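Local coordinates for protein hydrazine synthase subunit alpha (Candidatus Kuenenia stuttgartiensis, PDB 5C2V) that forms the alpha subunit of the hydrazine synthase complex and condenses hydroxylamine, delivered from the gamma subunit, with ammonia to give hydrazine in anammox metabolism, at residues Pro415-Gln418 and Val419-Glu422; Lys196-Gln199 and Arg200-His204. All blocks are in the same frame, centred on the assembly; numbering follows the deposited sequence.

Contact 1: residues Pro415-Gln418 and Val419-Glu422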
# COMPACT_ATOMS: atom_id res chain seq x y z
N PRO D 415 -19.42 31.92 -32.43
CA PRO D 415 -18.81 30.64 -32.80
C PRO D 415 -17.85 30.75 -33.98
O PRO D 415 -18.10 31.52 -34.90
CB PRO D 415 -20.02 29.77 -33.17
CG PRO D 415 -21.16 30.37 -32.42
CD PRO D 415 -20.89 31.85 -32.39
N PHE D 416 -16.76 30.00 -33.94
CA PHE D 416 -15.77 30.01 -35.01
C PHE D 416 -15.09 28.66 -35.17
O PHE D 416 -14.81 27.97 -34.19
CB PHE D 416 -14.73 31.11 -34.78
CG PHE D 416 -13.98 30.97 -33.48
CD1 PHE D 416 -14.48 31.53 -32.31
CD2 PHE D 416 -12.77 30.29 -33.43
CE1 PHE D 416 -13.79 31.41 -31.12
CE2 PHE D 416 -12.08 30.17 -32.24
CZ PHE D 416 -12.59 30.73 -31.08
N ASP D 417 -14.82 28.29 -36.43
CA ASP D 417 -14.12 27.06 -36.74
C ASP D 417 -12.63 27.35 -36.93
O ASP D 417 -12.25 28.08 -37.85
CB ASP D 417 -14.70 26.41 -38.00
CG ASP D 417 -14.12 25.04 -38.28
OD1 ASP D 417 -12.97 24.96 -38.76
OD2 ASP D 417 -14.82 24.03 -38.03
N GLN D 418 -11.80 26.77 -36.07
CA GLN D 418 -10.37 27.06 -36.08
C GLN D 418 -9.66 26.44 -37.28
O GLN D 418 -8.64 26.94 -37.73
CB GLN D 418 -9.73 26.57 -34.78
CG GLN D 418 -10.35 27.15 -33.52
CD GLN D 418 -9.64 26.70 -32.26
OE1 GLN D 418 -10.07 25.77 -31.58
NE2 GLN D 418 -8.54 27.38 -31.93
N VAL D 419 -10.21 25.34 -37.79
CA VAL D 419 -9.55 24.59 -38.85
C VAL D 419 -10.02 24.98 -40.25
O VAL D 419 -9.25 25.51 -41.05
CB VAL D 419 -9.75 23.07 -38.67
CG1 VAL D 419 -9.04 22.30 -39.77
CG2 VAL D 419 -9.25 22.64 -37.30
N LYS D 420 -11.29 24.70 -40.54
CA LYS D 420 -11.84 24.91 -41.88
C LYS D 420 -11.84 26.38 -42.28
O LYS D 420 -11.62 26.71 -43.45
CB LYS D 420 -13.26 24.35 -41.96
CG LYS D 420 -13.38 22.89 -41.54
CD LYS D 420 -14.80 22.38 -41.71
CE LYS D 420 -14.95 20.97 -41.16
NZ LYS D 420 -14.70 20.91 -39.70
N VAL D 421 -12.09 27.26 -41.32
CA VAL D 421 -12.18 28.69 -41.60
C VAL D 421 -10.85 29.41 -41.39
O VAL D 421 -10.26 29.93 -42.34
CB VAL D 421 -13.25 29.37 -40.72
CG1 VAL D 421 -13.32 30.85 -41.02
CG2 VAL D 421 -14.61 28.71 -40.94
N GLU D 422 -10.38 29.43 -40.14
CA GLU D 422 -9.19 30.20 -39.78
C GLU D 422 -7.91 29.63 -40.37
O GLU D 422 -6.92 30.35 -40.54
CB GLU D 422 -9.08 30.30 -38.26
CG GLU D 422 -10.32 30.87 -37.60
CD GLU D 422 -10.05 31.35 -36.19
OE1 GLU D 422 -8.88 31.32 -35.76
OE2 GLU D 422 -11.02 31.77 -35.51
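Asp417, the last residue of strand 415-417, is tied through its carboxylate and its backbone carbonyl to the turn that follows, both accepting from N-H groups of that turn. Its CG lies anti to the backbone N (chi1 -173°), which carries the carboxylate forward over the turn. There OD1 serves two backbone donors: Lys420 N at 2.5 Å, a value too short to be read closely at this resolution, and Val419 N at 3.0 Å, a weak bond that meets the definition of an Asx turn. The other oxygen, OD2, forms a salt bridge with Lys420 NZ at 3.5 Å; the lysine chain bends at its last torsion, and its CB and CG run past the carboxylate on the way. The backbone O of Asp417 accepts from Glu422 N at 3.3 Å, a nearly straight bond (168°) with the donor close to the extension of the carbonyl, and this closure over the six residues Asp417-Glu422 is that of a pi-turn. Val421 leans on the same residue, its CG2 3.7 Å from Asp417 CB. Further back, Glu422 reaches the Phe416 ring: OE2 lies 3.1 Å from CD2, approaching obliquely with the carboxylate and ring planes 22° apart. His587 stacks on that ring and also touches Glu422, while Tyr551 meets Phe416 edge to face. The backbone of Gln418 is bonded to Asn405 and Tyr424. Three oxygens of one buried aspartate thus answer three backbone N-H groups and one ammonium. Such a set of partners would be expected to favour the charged carboxylate, and it is consistent with a turn held in good part by Asp417, with the lysine charge as a looser, more solvent-facing addition.

Contact 2: residues Lys196-Gln199 and Arg200-His204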
# COMPACT_ATOMS: atom_id res chain seq x y z
N LYS D 196 -29.76 22.06 -33.42
CA LYS D 196 -30.44 23.34 -33.33
C LYS D 196 -30.49 23.86 -31.89
O LYS D 196 -30.67 25.06 -31.68
CB LYS D 196 -31.84 23.25 -33.93
CG LYS D 196 -31.85 23.33 -35.46
CD LYS D 196 -31.84 21.94 -36.07
CE LYS D 196 -31.71 21.97 -37.58
NZ LYS D 196 -31.81 20.60 -38.15
N ILE D 197 -30.31 22.98 -30.91
CA ILE D 197 -30.28 23.41 -29.51
C ILE D 197 -28.94 24.07 -29.20
O ILE D 197 -28.88 25.09 -28.51
CB ILE D 197 -30.54 22.24 -28.55
CG1 ILE D 197 -32.00 21.80 -28.66
CG2 ILE D 197 -30.20 22.62 -27.11
CD1 ILE D 197 -32.44 20.82 -27.60
N ILE D 198 -27.87 23.48 -29.72
CA ILE D 198 -26.54 24.08 -29.65
C ILE D 198 -26.54 25.40 -30.41
O ILE D 198 -25.90 26.37 -30.01
CB ILE D 198 -25.47 23.13 -30.21
CG1 ILE D 198 -25.35 21.88 -29.33
CG2 ILE D 198 -24.12 23.82 -30.30
CD1 ILE D 198 -24.92 22.18 -27.91
N GLN D 199 -27.29 25.44 -31.51
CA GLN D 199 -27.43 26.66 -32.30
C GLN D 199 -28.22 27.70 -31.53
O GLN D 199 -28.03 28.90 -31.71
CB GLN D 199 -28.09 26.36 -33.65
CG GLN D 199 -28.00 27.50 -34.64
CD GLN D 199 -28.56 27.14 -36.00
OE1 GLN D 199 -29.24 26.13 -36.16
NE2 GLN D 199 -28.28 27.98 -36.99
N ARG D 200 -29.12 27.24 -30.67
CA ARG D 200 -29.90 28.13 -29.83
C ARG D 200 -29.00 28.75 -28.78
O ARG D 200 -29.01 29.96 -28.56
CB ARG D 200 -31.07 27.39 -29.19
CG ARG D 200 -31.59 28.03 -27.90
CD ARG D 200 -33.00 27.54 -27.56
NE ARG D 200 -33.39 27.88 -26.19
CZ ARG D 200 -33.79 29.09 -25.81
NH1 ARG D 200 -33.84 30.08 -26.68
NH2 ARG D 200 -34.13 29.30 -24.54
N ILE D 201 -28.20 27.90 -28.13
CA ILE D 201 -27.29 28.37 -27.09
C ILE D 201 -26.08 29.14 -27.63
O ILE D 201 -25.85 30.28 -27.24
CB ILE D 201 -26.78 27.18 -26.24
CG1 ILE D 201 -27.96 26.40 -25.65
CG2 ILE D 201 -25.86 27.68 -25.14
CD1 ILE D 201 -27.55 25.20 -24.82
N THR D 202 -25.32 28.50 -28.51
CA THR D 202 -24.09 29.10 -29.05
C THR D 202 -24.31 30.05 -30.23
O THR D 202 -23.64 31.08 -30.35
CB THR D 202 -23.09 28.02 -29.49
OG1 THR D 202 -23.66 27.23 -30.54
CG2 THR D 202 -22.73 27.12 -28.31
N GLY D 203 -25.25 29.71 -31.11
CA GLY D 203 -25.43 30.44 -32.35
C GLY D 203 -24.92 29.68 -33.57
O GLY D 203 -24.86 30.23 -34.67
N HIS D 204 -24.54 28.42 -33.36
CA HIS D 204 -24.10 27.55 -34.44
C HIS D 204 -24.45 26.10 -34.10
O HIS D 204 -24.44 25.72 -32.93
CB HIS D 204 -22.60 27.70 -34.67
CG HIS D 204 -22.11 27.07 -35.94
ND1 HIS D 204 -22.08 25.70 -36.14
CD2 HIS D 204 -21.63 27.62 -37.08
CE1 HIS D 204 -21.60 25.44 -37.34
NE2 HIS D 204 -21.33 26.59 -37.94
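Ile198 and Thr202 meet at the carbonyl of Ile198, in the chain of helix 196-201 and the turn after it. Among the backbone bonds, Ile198 O accepts from Thr202 N at 2.7 Å, and one residue earlier Ile197 O accepts from Ile201 N at 2.9 Å; the donations of Arg200 N to Lys196 O and Ile197 O are weak. Side-chain bonding centres on Thr202. Its OG1 sits between its own backbone N and carbonyl carbon (chi1 62°), from where it donates to Ile198 O and accepts from His204 N at 3.2 Å, the latter making an ST turn. Gly203 leaves the helical conformation with a positive phi, where a side chain would run into the preceding carbonyl O. A CH...O contact adds to the turn: Gln199 CA lies 3.2 Å from His204 O. Apolar contact is slight, Ile197 CG2 and Ile201 CD1 being 4.4 Å apart. Outward, Ile197 and Ile198 rest on strand 154-171, Gln199 on strand 139-146, and Arg200 on both; Arg200 NH1 is bonded to Arg142 O and forms a salt bridge with Glu28 of the gamma subunit, placing this short helix against a sheet and beside a subunit interface.

Overall arrangement
Contact 2 comes first along the chain, in the connection between strands 186-191 and 209-211 of one antiparallel sheet; contact 1 follows some two hundred residues later, at the end of strand 415-417 in a separate three-stranded sheet. Their centres lie 16 Å apart on the same side of the chain's centre, yet they touch: Pro415 CB packs 3.6 Å from His204 CB, and Pro415 CG also abuts Thr202 and Gly203. The His204 ring meets Phe406, on the strand paired with 415-417. The start of strand 415-417 thus packs against the turn after helix 196-201, bringing the three-stranded sheet beside that connection, away from the annotated heme and metal sites.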